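Local coordinates for protein dihydropyrimidinase (Brevibacillus agri, PDB 3SFW) that probably catalyses the zinc-dependent, reversible hydrolytic ring opening of dihydropyrimidines, at residues Asp62-Gly67 against Phe92-Lys97; Leu124-Ala129 against Phe167-Arg172; Phe152-Asn157 against Asp188-Leu193; Thr203-His208 against Thr333-Gly338; Leu268-Thr273 against Tyr285-Pro290. All coordinates share one frame; numbering follows the deposited sequence.

In the fold
The five contacts all lie in the TIM-barrel part of the amidohydrolase fold. Contact 1 precedes contacts 2 and 3, whose segments alternate along the chain; contact 5 falls between the two halves of contact 4. Contacts 1 and 2 use the C-terminal ends of adjacent parallel strands 86-93 and 119-124, joined where C93 O lies 2.9 Å from M125 N. Contacts 4 and 5, centres about 12 Å apart, are joined by bonds from H208 NE2 to W287 O and between N337 OD1 and S288 OG. Contacts 1, 3, 4 and 5 have side chains about 6 to 8 Å from a zinc ion, and Y155 links these loops; contact 2 lies farther out. Contacts 2 and 3 meet the second subunit.

Contact 1. Residues Asp62-Gly67 against Phe92-Lys97; sequences DMPFGG and FCLTSK
With CG of M63 anti to the backbone N (chi1 179°) and the rest of the chain extended, the thioether runs out from its loop to meet L94, whose CG stands anti to its own carbonyl carbon (chi1 -54°). The two side chains cross at about a right angle, and a single methyl of the leucine does the touching: L94 CD1 lies 3.7 Å from M63 CE and 3.8 Å from M63 CG, against the carbons on both sides of the sulfur. P64 adds a looser approach, its O 4.1 Å and its CD 4.5 Å from L94 CD1. No hydrogen bond spans the pair; the side-chain contacts are apolar. In the TIM-barrel fold, L94 is the first residue past strand 86-93, and M63 follows strand 49-59, at whose end the zinc ligands lie, H58 within it and H60 just after; the M63 side chain comes within about 6 Å of a zinc ion. The contact therefore bridges the loops leaving two neighbouring parallel strands at the metal-bearing end of the barrel. M63 CE also sits 3.6 Å above the plane of the F65 ring, offset toward its rim. Farther out, W108 of helix 101-112 packs on L94, and Y155 meets the F65 ring edge-to-face.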
# COMPACT_ATOMS: atom_id res chain seq x y z
N ASP A 62 11.86 33.36 21.79
CA ASP A 62 13.15 34.04 21.81
C ASP A 62 14.20 33.31 21.00
O ASP A 62 15.35 33.11 21.46
CB ASP A 62 13.64 34.22 23.26
CG ASP A 62 14.66 35.36 23.40
OD1 ASP A 62 14.49 36.43 22.75
OD2 ASP A 62 15.61 35.19 24.18
N MET A 63 13.80 32.83 19.83
CA MET A 63 14.67 31.98 19.03
C MET A 63 15.42 32.83 18.00
O MET A 63 14.81 33.55 17.20
CB MET A 63 13.80 30.98 18.26
CG MET A 63 14.63 30.04 17.33
SD MET A 63 13.56 29.47 15.98
CE MET A 63 14.54 28.25 15.18
N PRO A 64 16.74 32.69 17.93
CA PRO A 64 17.47 33.34 16.81
C PRO A 64 17.30 32.55 15.51
O PRO A 64 17.65 31.36 15.46
CB PRO A 64 18.94 33.27 17.27
CG PRO A 64 19.00 32.02 18.16
CD PRO A 64 17.62 31.87 18.80
N PHE A 65 16.79 33.20 14.47
CA PHE A 65 16.45 32.48 13.20
C PHE A 65 16.08 33.50 12.14
O PHE A 65 15.60 34.59 12.47
CB PHE A 65 15.25 31.54 13.45
CG PHE A 65 14.95 30.55 12.33
CD1 PHE A 65 15.92 29.62 11.90
CD2 PHE A 65 13.63 30.34 11.94
CE1 PHE A 65 15.59 28.61 10.99
CE2 PHE A 65 13.28 29.34 11.03
CZ PHE A 65 14.29 28.48 10.53
N GLY A 66 16.35 33.16 10.88
CA GLY A 66 15.83 33.93 9.75
C GLY A 66 16.46 35.31 9.69
O GLY A 66 15.86 36.24 9.18
N GLY A 67 17.66 35.45 10.27
CA GLY A 67 18.36 36.74 10.34
C GLY A 67 17.85 37.66 11.42
O GLY A 67 18.14 38.87 11.41
N PHE A 92 12.21 24.28 21.76
CA PHE A 92 13.45 23.77 21.17
C PHE A 92 14.72 24.56 21.53
O PHE A 92 14.98 25.65 20.96
CB PHE A 92 13.28 23.67 19.64
CG PHE A 92 12.33 22.58 19.23
CD1 PHE A 92 10.98 22.84 18.97
CD2 PHE A 92 12.78 21.29 19.09
CE1 PHE A 92 10.11 21.85 18.60
CE2 PHE A 92 11.90 20.26 18.74
CZ PHE A 92 10.55 20.55 18.52
N CYS A 93 15.57 23.93 22.31
CA CYS A 93 16.91 24.46 22.60
C CYS A 93 17.85 24.16 21.43
O CYS A 93 18.14 22.97 21.10
CB CYS A 93 17.41 23.81 23.89
SG CYS A 93 19.14 24.23 24.25
N LEU A 94 18.31 25.21 20.75
CA LEU A 94 19.13 25.02 19.57
C LEU A 94 20.59 24.91 19.96
O LEU A 94 21.03 25.51 20.94
CB LEU A 94 18.97 26.20 18.63
CG LEU A 94 17.53 26.51 18.25
CD1 LEU A 94 17.56 27.69 17.23
CD2 LEU A 94 16.82 25.26 17.64
N THR A 95 21.35 24.20 19.14
CA THR A 95 22.80 24.03 19.38
C THR A 95 23.57 24.39 18.10
O THR A 95 23.02 24.45 17.01
CB THR A 95 23.12 22.58 19.74
OG1 THR A 95 22.73 21.70 18.66
CG2 THR A 95 22.40 22.18 21.00
N SER A 96 24.87 24.64 18.26
CA SER A 96 25.74 24.86 17.10
C SER A 96 26.93 23.89 17.17
O SER A 96 27.34 23.49 18.25
CB SER A 96 26.22 26.33 17.04
OG SER A 96 26.83 26.72 18.26
N LYS A 97 27.44 23.49 16.02
CA LYS A 97 28.57 22.55 16.01
C LYS A 97 29.74 23.13 16.75
O LYS A 97 29.94 24.34 16.77
CB LYS A 97 28.98 22.19 14.59
CG LYS A 97 28.00 21.28 13.90
CD LYS A 97 28.29 21.26 12.43
CE LYS A 97 27.01 21.07 11.65
NZ LYS A 97 27.32 20.48 10.32

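Contact 2. Residues Leu124-Ala129 against Phe167-Arg172; sequences LMVSDA and FKTLIR
A129 and V126 present their side chains to one flank of a helix, where K168 and T169 receive them. The methyl of A129 meets the base of the lysine, CB to CB at 3.7 Å, and also lies 3.9 Å from T169 OG1. V126 reaches the same hydroxyl with one branch: CG1, set anti to the backbone N (chi1 -180°), stops 3.6 Å from T169 OG1, and the two beta-branched side chains slide past each other in opposite directions. That oxygen thus has methyl carbons from two residues against it, while its hydrogen-bond partner is T165 O, one turn back in the same helix. A water extends the contact at the polar rim, donating to A129 O at 2.7 Å and accepting from K168 NZ at 2.9 Å; the extended lysine chain passes the carbonyl on its way, K168 CD lying 3.8 Å from A129 O. In TIM-barrel terms, the contact joins the loop following strand 119-124 to helix 163-176 on the outer layer. NZ of K168 has a stronger partner in E164, its salt-bridge mate. Behind A129 stands L134 of helix 131-142, and behind T169 stands V180 of strand 180-182. On the outward side, Y192 of the second subunit packs against K168 and I171, so this helix also forms part of the subunit interface.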
# COMPACT_ATOMS: atom_id res chain seq x y z
N LEU A 124 16.14 19.15 22.78
CA LEU A 124 17.53 19.58 22.40
C LEU A 124 17.82 19.25 20.95
O LEU A 124 17.71 18.08 20.53
CB LEU A 124 18.55 18.86 23.29
CG LEU A 124 20.00 19.27 23.02
CD1 LEU A 124 20.19 20.74 23.45
CD2 LEU A 124 20.89 18.36 23.87
N MET A 125 18.19 20.27 20.17
CA MET A 125 18.67 20.08 18.78
C MET A 125 20.01 19.34 18.74
O MET A 125 20.91 19.66 19.51
CB MET A 125 18.83 21.43 18.12
CG MET A 125 19.56 21.35 16.76
SD MET A 125 19.68 23.10 16.20
CE MET A 125 20.95 22.86 14.93
N VAL A 126 20.12 18.34 17.88
CA VAL A 126 21.44 17.68 17.62
C VAL A 126 21.86 18.06 16.19
O VAL A 126 21.09 17.84 15.25
CB VAL A 126 21.37 16.15 17.80
CG1 VAL A 126 22.72 15.47 17.54
CG2 VAL A 126 20.91 15.83 19.23
N SER A 127 23.01 18.75 16.07
CA SER A 127 23.54 19.19 14.74
C SER A 127 24.50 18.16 14.22
O SER A 127 24.73 18.09 13.02
CB SER A 127 24.30 20.55 14.80
OG SER A 127 24.47 21.04 16.15
N ASP A 128 25.17 17.45 15.12
CA ASP A 128 26.03 16.37 14.70
C ASP A 128 26.42 15.43 15.83
O ASP A 128 26.36 15.78 17.01
CB ASP A 128 27.24 16.89 13.94
CG ASP A 128 28.40 17.17 14.83
OD1 ASP A 128 29.43 16.45 14.73
OD2 ASP A 128 28.28 18.09 15.64
N ALA A 129 26.58 14.17 15.47
CA ALA A 129 26.62 13.14 16.50
C ALA A 129 28.06 12.59 16.68
O ALA A 129 28.29 11.37 16.69
CB ALA A 129 25.64 12.01 16.14
N PHE A 167 21.05 8.80 12.11
CA PHE A 167 21.08 7.37 12.50
C PHE A 167 21.80 7.14 13.85
O PHE A 167 21.30 6.42 14.72
CB PHE A 167 21.78 6.55 11.40
CG PHE A 167 21.65 5.07 11.59
CD1 PHE A 167 22.78 4.27 11.54
CD2 PHE A 167 20.40 4.47 11.78
CE1 PHE A 167 22.66 2.87 11.68
CE2 PHE A 167 20.27 3.09 11.93
CZ PHE A 167 21.41 2.27 11.83
N LYS A 168 22.96 7.76 14.01
CA LYS A 168 23.68 7.72 15.29
C LYS A 168 22.84 8.25 16.45
O LYS A 168 22.85 7.66 17.54
CB LYS A 168 24.99 8.51 15.16
CG LYS A 168 26.01 7.77 14.33
CD LYS A 168 27.30 8.60 14.27
CE LYS A 168 28.45 7.79 13.70
NZ LYS A 168 29.72 8.59 13.81
N THR A 169 22.06 9.31 16.19
CA THR A 169 21.27 9.92 17.25
C THR A 169 20.15 8.96 17.64
O THR A 169 19.86 8.75 18.84
CB THR A 169 20.71 11.26 16.82
OG1 THR A 169 21.78 12.15 16.54
CG2 THR A 169 19.81 11.88 17.92
N LEU A 170 19.59 8.28 16.64
CA LEU A 170 18.50 7.29 16.92
C LEU A 170 19.02 6.09 17.72
O LEU A 170 18.37 5.65 18.69
CB LEU A 170 17.87 6.79 15.61
CG LEU A 170 16.92 7.80 14.93
CD1 LEU A 170 16.83 7.45 13.40
CD2 LEU A 170 15.51 7.76 15.62
N ILE A 171 20.23 5.64 17.39
CA ILE A 171 20.84 4.52 18.11
C ILE A 171 21.11 4.91 19.55
O ILE A 171 20.79 4.17 20.48
CB ILE A 171 22.13 4.05 17.43
CG1 ILE A 171 21.74 3.36 16.11
CG2 ILE A 171 22.87 3.03 18.30
CD1 ILE A 171 22.85 3.04 15.27
N ARG A 172 21.69 6.07 19.73
CA ARG A 172 22.00 6.56 21.07
C ARG A 172 20.73 6.82 21.86
O ARG A 172 20.67 6.57 23.06
CB ARG A 172 22.85 7.82 20.96
CG ARG A 172 23.28 8.38 22.35
CD ARG A 172 24.09 7.32 23.15
NE ARG A 172 24.90 7.96 24.20
CZ ARG A 172 25.27 7.39 25.36
NH1 ARG A 172 25.96 8.11 26.25
NH2 ARG A 172 24.95 6.13 25.65
O HOH W 1 30.26 9.53 16.50

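Contact 3. Residues Phe152-Asn157 against Asp188-Leu193; sequences FMAYKN and DVLDYL
Charge dominates the meeting of K156 with D188 and D191, three residues that form a salt-bridge network. The lysine NZ donates to D188 OD1 at 2.8 Å, arriving on the anti side of the carboxylate and 20° out of its plane. The second ion pair is long, with K156 NZ 4.0 Å from D191 OD1, and the stronger partner of D191 is K195, one turn farther along the same helix. K156 NZ is also held by E164 of the second subunit, which places the ammonium group between carboxylates of two chains and would be expected to favour its charged form.

The aliphatic part of the lysine makes the van der Waals contact. Its CG is anti to the backbone N (chi1 -171°) and the chain continues extended, which carries the methylenes across D191 at about a right angle; K156 CD lies 3.6 Å from D191 CG, about equally near both carboxylate oxygens. On the apolar side, A154 CB faces L190 CD2 at 4.2 Å, a modest touch backed by A216 of helix 214-230.

Together these interactions tie the loop before helix 163-176 to helix 187-199, at a subunit interface beside the binuclear zinc centre of the amidohydrolase barrel; H183, a zinc ligand, meets the ring of the intervening Y155.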
# COMPACT_ATOMS: atom_id res chain seq x y z
N PHE A 152 17.07 18.31 12.41
CA PHE A 152 16.50 19.02 11.28
C PHE A 152 17.04 18.42 9.98
O PHE A 152 18.21 18.23 9.84
CB PHE A 152 16.91 20.52 11.38
CG PHE A 152 16.23 21.25 12.50
CD1 PHE A 152 16.87 21.42 13.74
CD2 PHE A 152 14.97 21.81 12.32
CE1 PHE A 152 16.25 22.07 14.79
CE2 PHE A 152 14.37 22.53 13.34
CZ PHE A 152 15.00 22.63 14.60
N MET A 153 16.15 18.04 9.06
CA MET A 153 16.59 17.39 7.82
C MET A 153 16.60 18.41 6.70
O MET A 153 17.02 18.09 5.57
CB MET A 153 15.66 16.21 7.47
CG MET A 153 15.65 15.15 8.59
SD MET A 153 14.50 13.80 8.31
CE MET A 153 15.44 12.73 7.16
N ALA A 154 16.11 19.62 6.99
CA ALA A 154 16.17 20.73 6.05
C ALA A 154 16.90 21.93 6.68
O ALA A 154 17.61 21.76 7.69
CB ALA A 154 14.73 21.11 5.58
N TYR A 155 16.80 23.10 6.04
CA TYR A 155 17.57 24.30 6.44
C TYR A 155 19.07 24.10 6.26
O TYR A 155 19.86 24.27 7.18
CB TYR A 155 17.23 24.73 7.87
CG TYR A 155 15.75 24.93 8.13
CD1 TYR A 155 15.01 25.94 7.49
CD2 TYR A 155 15.09 24.14 9.07
CE1 TYR A 155 13.62 26.11 7.77
CE2 TYR A 155 13.74 24.32 9.35
CZ TYR A 155 13.02 25.27 8.71
OH TYR A 155 11.69 25.44 9.05
N LYS A 156 19.46 23.70 5.05
CA LYS A 156 20.87 23.50 4.73
C LYS A 156 21.79 24.69 5.14
O LYS A 156 21.41 25.87 5.01
CB LYS A 156 21.00 23.23 3.21
CG LYS A 156 22.39 22.78 2.78
CD LYS A 156 22.48 22.68 1.25
CE LYS A 156 23.55 21.68 0.79
NZ LYS A 156 23.20 21.10 -0.58
N ASN A 157 22.93 24.35 5.72
CA ASN A 157 23.90 25.35 6.15
C ASN A 157 23.44 26.21 7.32
O ASN A 157 24.12 27.15 7.71
CB ASN A 157 24.30 26.27 4.98
CG ASN A 157 24.98 25.51 3.84
OD1 ASN A 157 25.83 24.63 4.06
ND2 ASN A 157 24.56 25.80 2.61
N ASP A 188 18.30 19.04 0.69
CA ASP A 188 19.10 19.22 -0.55
C ASP A 188 18.22 19.51 -1.75
O ASP A 188 18.55 20.36 -2.60
CB ASP A 188 19.96 18.00 -0.81
CG ASP A 188 21.11 17.88 0.20
OD1 ASP A 188 21.82 18.89 0.43
OD2 ASP A 188 21.27 16.82 0.79
N VAL A 189 17.09 18.82 -1.82
CA VAL A 189 16.11 19.10 -2.87
C VAL A 189 15.65 20.54 -2.72
O VAL A 189 15.60 21.28 -3.69
CB VAL A 189 14.84 18.16 -2.74
CG1 VAL A 189 13.66 18.72 -3.62
CG2 VAL A 189 15.20 16.76 -3.13
N LEU A 190 15.32 20.94 -1.48
CA LEU A 190 14.84 22.32 -1.25
C LEU A 190 15.90 23.38 -1.61
O LEU A 190 15.58 24.42 -2.24
CB LEU A 190 14.43 22.49 0.23
CG LEU A 190 12.96 22.11 0.51
CD1 LEU A 190 12.54 20.80 -0.23
CD2 LEU A 190 12.74 21.99 2.02
N ASP A 191 17.14 23.14 -1.21
CA ASP A 191 18.23 24.12 -1.50
C ASP A 191 18.36 24.36 -3.01
O ASP A 191 18.44 25.53 -3.46
CB ASP A 191 19.58 23.64 -0.93
CG ASP A 191 20.68 24.70 -1.05
OD1 ASP A 191 21.62 24.51 -1.86
OD2 ASP A 191 20.65 25.69 -0.29
N TYR A 192 18.23 23.28 -3.80
CA TYR A 192 18.39 23.38 -5.27
C TYR A 192 17.20 24.10 -5.85
O TYR A 192 17.37 25.08 -6.59
CB TYR A 192 18.49 22.00 -5.93
CG TYR A 192 18.63 22.14 -7.43
CD1 TYR A 192 19.86 22.47 -7.99
CD2 TYR A 192 17.50 22.17 -8.24
CE1 TYR A 192 19.98 22.67 -9.38
CE2 TYR A 192 17.59 22.41 -9.61
CZ TYR A 192 18.84 22.63 -10.17
OH TYR A 192 18.90 22.88 -11.53
N LEU A 193 15.99 23.71 -5.42
CA LEU A 193 14.78 24.39 -5.95
C LEU A 193 14.71 25.87 -5.63
O LEU A 193 14.28 26.66 -6.47
CB LEU A 193 13.50 23.68 -5.51
CG LEU A 193 13.33 22.22 -6.01
CD1 LEU A 193 12.03 21.61 -5.39
CD2 LEU A 193 13.30 22.10 -7.57

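Contact 4. Residues Thr203-His208 against Thr333-Gly338; sequences TDPIYH and TKIPNG
H208 and N337 form the close part of this contact, approaching from opposite directions with the imidazole and amide planes 84° apart. The shortest separation, 3.3 Å, runs from H208 CE1 to N337 OD1, and the amide oxygen comes obliquely to the ring; no direct hydrogen bond links the two. Each polar end is engaged by the loop 285-290 instead: H208 NE2 bonds to W287 O, and N337 OD1 to S288 OG. The histidine reaches inward because its CG is anti to the backbone N (chi1 175°), pointing the ring from helix 206-210 across to the other segment. In the amidohydrolase barrel this brings a short helix following helix 187-199 against the loop between helices 321-325 and 345-354, with the N337 side chain about 8 Å from a zinc ion.

The remainder is looser. A water bridges the pair, lying 2.9 Å from H208 ND1 and accepting from N337 ND2 at 3.1 Å. The same amide nitrogen makes a weak bond back to I335 O, strongly bent at an N-H...O angle of 126°; with the S288 bond on OD1, these two partners are consistent with a fixed amide rotation. P205 CG and I335 CD1 are 4.1 Å apart, a light apolar touch between side chains that cross at about a right angle; D204, beside P205 in sequence, is exposed.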
# COMPACT_ATOMS: atom_id res chain seq x y z
N THR A 203 10.52 35.40 -7.03
CA THR A 203 10.99 35.85 -5.72
C THR A 203 9.86 36.10 -4.74
O THR A 203 10.13 36.39 -3.58
CB THR A 203 11.79 37.15 -5.84
OG1 THR A 203 10.96 38.14 -6.45
CG2 THR A 203 13.06 36.92 -6.67
N ASP A 204 8.60 36.08 -5.22
CA ASP A 204 7.42 36.35 -4.39
C ASP A 204 7.23 35.24 -3.32
O ASP A 204 7.75 34.13 -3.50
CB ASP A 204 6.14 36.40 -5.27
CG ASP A 204 5.90 37.77 -5.92
OD1 ASP A 204 6.62 38.73 -5.61
OD2 ASP A 204 4.97 37.86 -6.76
N PRO A 205 6.51 35.56 -2.24
CA PRO A 205 6.22 34.59 -1.14
C PRO A 205 5.69 33.25 -1.62
O PRO A 205 6.01 32.22 -1.01
CB PRO A 205 5.18 35.33 -0.29
CG PRO A 205 5.66 36.83 -0.42
CD PRO A 205 5.98 36.91 -1.92
N ILE A 206 4.84 33.21 -2.67
CA ILE A 206 4.30 31.92 -3.11
C ILE A 206 5.39 30.91 -3.49
O ILE A 206 5.21 29.71 -3.30
CB ILE A 206 3.27 32.09 -4.29
CG1 ILE A 206 2.61 30.77 -4.66
CG2 ILE A 206 3.95 32.71 -5.51
CD1 ILE A 206 1.80 30.15 -3.53
N TYR A 207 6.55 31.37 -3.94
CA TYR A 207 7.61 30.41 -4.32
C TYR A 207 8.24 29.74 -3.10
O TYR A 207 8.88 28.71 -3.25
CB TYR A 207 8.70 31.03 -5.21
CG TYR A 207 8.11 31.44 -6.53
CD1 TYR A 207 7.56 32.70 -6.68
CD2 TYR A 207 7.87 30.49 -7.52
CE1 TYR A 207 6.91 33.08 -7.85
CE2 TYR A 207 7.18 30.84 -8.71
CZ TYR A 207 6.70 32.14 -8.85
OH TYR A 207 6.00 32.54 -9.99
N HIS A 208 7.93 30.25 -1.90
CA HIS A 208 8.31 29.50 -0.68
C HIS A 208 7.63 28.13 -0.65
O HIS A 208 8.23 27.12 -0.23
CB HIS A 208 8.00 30.30 0.61
CG HIS A 208 8.26 29.51 1.84
ND1 HIS A 208 9.53 29.32 2.35
CD2 HIS A 208 7.42 28.77 2.61
CE1 HIS A 208 9.46 28.53 3.41
NE2 HIS A 208 8.19 28.21 3.61
N THR A 333 13.46 33.70 0.08
CA THR A 333 14.39 32.89 0.90
C THR A 333 14.86 33.63 2.14
O THR A 333 15.38 33.02 3.08
CB THR A 333 15.63 32.35 0.11
OG1 THR A 333 16.56 33.41 -0.13
CG2 THR A 333 15.26 31.58 -1.18
N LYS A 334 14.69 34.95 2.17
CA LYS A 334 15.08 35.74 3.33
C LYS A 334 13.92 36.13 4.22
O LYS A 334 14.10 36.90 5.16
CB LYS A 334 15.87 36.98 2.91
CG LYS A 334 17.19 36.58 2.23
CD LYS A 334 18.07 37.81 1.95
CE LYS A 334 19.40 37.34 1.35
NZ LYS A 334 19.95 38.42 0.46
N ILE A 335 12.73 35.63 3.94
CA ILE A 335 11.59 35.89 4.84
C ILE A 335 11.79 34.93 6.04
O ILE A 335 11.98 33.75 5.82
CB ILE A 335 10.20 35.52 4.20
CG1 ILE A 335 9.91 36.31 2.89
CG2 ILE A 335 9.11 35.77 5.19
CD1 ILE A 335 8.68 35.78 2.11
N PRO A 336 11.93 35.48 7.27
CA PRO A 336 12.12 34.58 8.40
C PRO A 336 10.91 33.64 8.50
O PRO A 336 9.76 34.07 8.35
CB PRO A 336 12.20 35.53 9.61
CG PRO A 336 11.61 36.89 9.10
CD PRO A 336 12.00 36.91 7.66
N ASN A 337 11.17 32.34 8.57
CA ASN A 337 10.09 31.32 8.46
C ASN A 337 9.44 31.10 9.84
O ASN A 337 10.14 30.87 10.83
CB ASN A 337 10.66 29.95 8.05
CG ASN A 337 11.08 29.85 6.60
OD1 ASN A 337 11.33 28.75 6.15
ND2 ASN A 337 11.26 30.98 5.89
N GLY A 338 8.12 31.17 9.91
CA GLY A 338 7.41 30.90 11.18
C GLY A 338 6.11 31.65 11.29
O GLY A 338 5.98 32.79 10.80
O HOH W 2 11.72 31.15 2.83

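Contact 5. Residues Leu268-Thr273 against Tyr285-Pro290; sequences LVLDIT and YVWSPP
Near the zinc site of the TIM barrel, where W287 comes within about 8 Å of a metal ion, L270 fits one methyl between two aromatic rims. L270 CD1 lies 3.9 Å from Y285 CE1 and, on the indole, 3.9 Å from W287 CZ2, with W287 CH2 equally close. It meets both rings at the edge and near their planes, so the leucine touches neither face, and the leucine and tryptophan side chains cross at about a right angle. In W287, CG sits between the backbone N and the carbonyl carbon (chi1 45°), which folds the indole back over its own segment: Y285 O sits 3.5 Å above the ring, over its centre. Just beyond the leucine, D271 forms an Asx turn, its OD1 accepting from T273 N at 2.9 Å and from T273 OG1 at 2.7 Å, both from the same face of the carboxylate plane. The tyrosine hydroxyl finds its partner in P417 O. L270 is the first residue to leave helix 265-269, and the opposing loop runs on through the cis bond before P289 toward helix 295-305, on which L268 packs through L300, W301 and L304, while P290 rests on A209 of helix 206-210.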
# COMPACT_ATOMS: atom_id res chain seq x y z
N LEU A 268 -4.18 22.38 9.29
CA LEU A 268 -5.56 21.91 9.36
C LEU A 268 -6.56 22.87 8.70
O LEU A 268 -7.55 22.42 8.15
CB LEU A 268 -6.00 21.57 10.80
CG LEU A 268 -5.20 20.41 11.44
CD1 LEU A 268 -5.51 20.36 12.99
CD2 LEU A 268 -5.54 19.08 10.74
N VAL A 269 -6.30 24.17 8.79
CA VAL A 269 -7.31 25.17 8.51
C VAL A 269 -6.84 26.21 7.48
O VAL A 269 -7.65 27.03 7.05
CB VAL A 269 -7.84 25.86 9.83
CG1 VAL A 269 -6.81 26.86 10.44
CG2 VAL A 269 -9.12 26.59 9.60
N LEU A 270 -5.55 26.20 7.16
CA LEU A 270 -5.00 27.11 6.14
C LEU A 270 -4.41 26.36 4.98
O LEU A 270 -4.11 25.18 5.09
CB LEU A 270 -3.92 28.04 6.72
CG LEU A 270 -4.33 28.93 7.91
CD1 LEU A 270 -3.10 29.71 8.44
CD2 LEU A 270 -5.40 29.96 7.51
N ASP A 271 -4.41 26.99 3.78
CA ASP A 271 -3.95 26.28 2.58
C ASP A 271 -3.06 27.16 1.71
O ASP A 271 -2.93 28.36 1.99
CB ASP A 271 -5.13 25.69 1.78
CG ASP A 271 -5.91 26.74 1.02
OD1 ASP A 271 -5.46 27.15 -0.06
OD2 ASP A 271 -6.95 27.16 1.52
N ILE A 272 -2.40 26.55 0.72
CA ILE A 272 -1.30 27.14 -0.01
C ILE A 272 -1.77 28.46 -0.65
O ILE A 272 -0.97 29.34 -0.88
CB ILE A 272 -0.83 26.16 -1.11
CG1 ILE A 272 0.45 26.66 -1.80
CG2 ILE A 272 -1.98 25.83 -2.14
CD1 ILE A 272 1.01 25.65 -2.82
N THR A 273 -3.07 28.60 -0.93
CA THR A 273 -3.53 29.87 -1.52
C THR A 273 -3.27 31.13 -0.66
O THR A 273 -3.24 32.26 -1.19
CB THR A 273 -5.03 29.85 -1.98
OG1 THR A 273 -5.90 29.65 -0.86
CG2 THR A 273 -5.26 28.77 -3.06
N TYR A 285 2.31 34.13 5.84
CA TYR A 285 2.01 32.68 5.87
C TYR A 285 3.21 31.84 5.51
O TYR A 285 3.07 30.64 5.23
CB TYR A 285 0.83 32.36 4.90
CG TYR A 285 -0.42 33.06 5.34
CD1 TYR A 285 -1.26 32.46 6.29
CD2 TYR A 285 -0.69 34.39 4.94
CE1 TYR A 285 -2.38 33.14 6.79
CE2 TYR A 285 -1.83 35.06 5.42
CZ TYR A 285 -2.66 34.42 6.36
OH TYR A 285 -3.76 35.06 6.91
N VAL A 286 4.40 32.46 5.50
CA VAL A 286 5.63 31.74 5.15
C VAL A 286 6.21 31.06 6.43
O VAL A 286 6.48 31.71 7.41
CB VAL A 286 6.69 32.73 4.56
CG1 VAL A 286 8.12 32.08 4.57
CG2 VAL A 286 6.27 33.09 3.13
N TRP A 287 6.16 29.74 6.42
CA TRP A 287 6.70 28.85 7.48
C TRP A 287 6.87 27.52 6.79
O TRP A 287 6.44 27.35 5.64
CB TRP A 287 5.73 28.71 8.67
CG TRP A 287 4.29 28.47 8.28
CD1 TRP A 287 3.77 27.35 7.70
CD2 TRP A 287 3.18 29.35 8.55
NE1 TRP A 287 2.37 27.49 7.58
CE2 TRP A 287 2.00 28.71 8.09
CE3 TRP A 287 3.08 30.66 9.10
CZ2 TRP A 287 0.73 29.33 8.16
CZ3 TRP A 287 1.82 31.24 9.24
CH2 TRP A 287 0.66 30.55 8.81
N SER A 288 7.59 26.58 7.43
CA SER A 288 7.99 25.35 6.72
C SER A 288 7.66 24.17 7.59
O SER A 288 7.76 24.29 8.79
CB SER A 288 9.50 25.35 6.46
OG SER A 288 9.85 26.46 5.63
N PRO A 289 7.20 23.05 7.02
CA PRO A 289 6.80 22.87 5.62
C PRO A 289 5.75 23.86 5.24
O PRO A 289 5.06 24.42 6.08
CB PRO A 289 6.21 21.45 5.59
CG PRO A 289 5.84 21.16 7.02
CD PRO A 289 6.90 21.85 7.83
N PRO A 290 5.66 24.15 3.92
CA PRO A 290 4.74 25.22 3.53
C PRO A 290 3.28 24.76 3.64
O PRO A 290 2.98 23.57 3.62
CB PRO A 290 5.11 25.45 2.05
CG PRO A 290 5.61 24.08 1.57
CD PRO A 290 6.31 23.46 2.80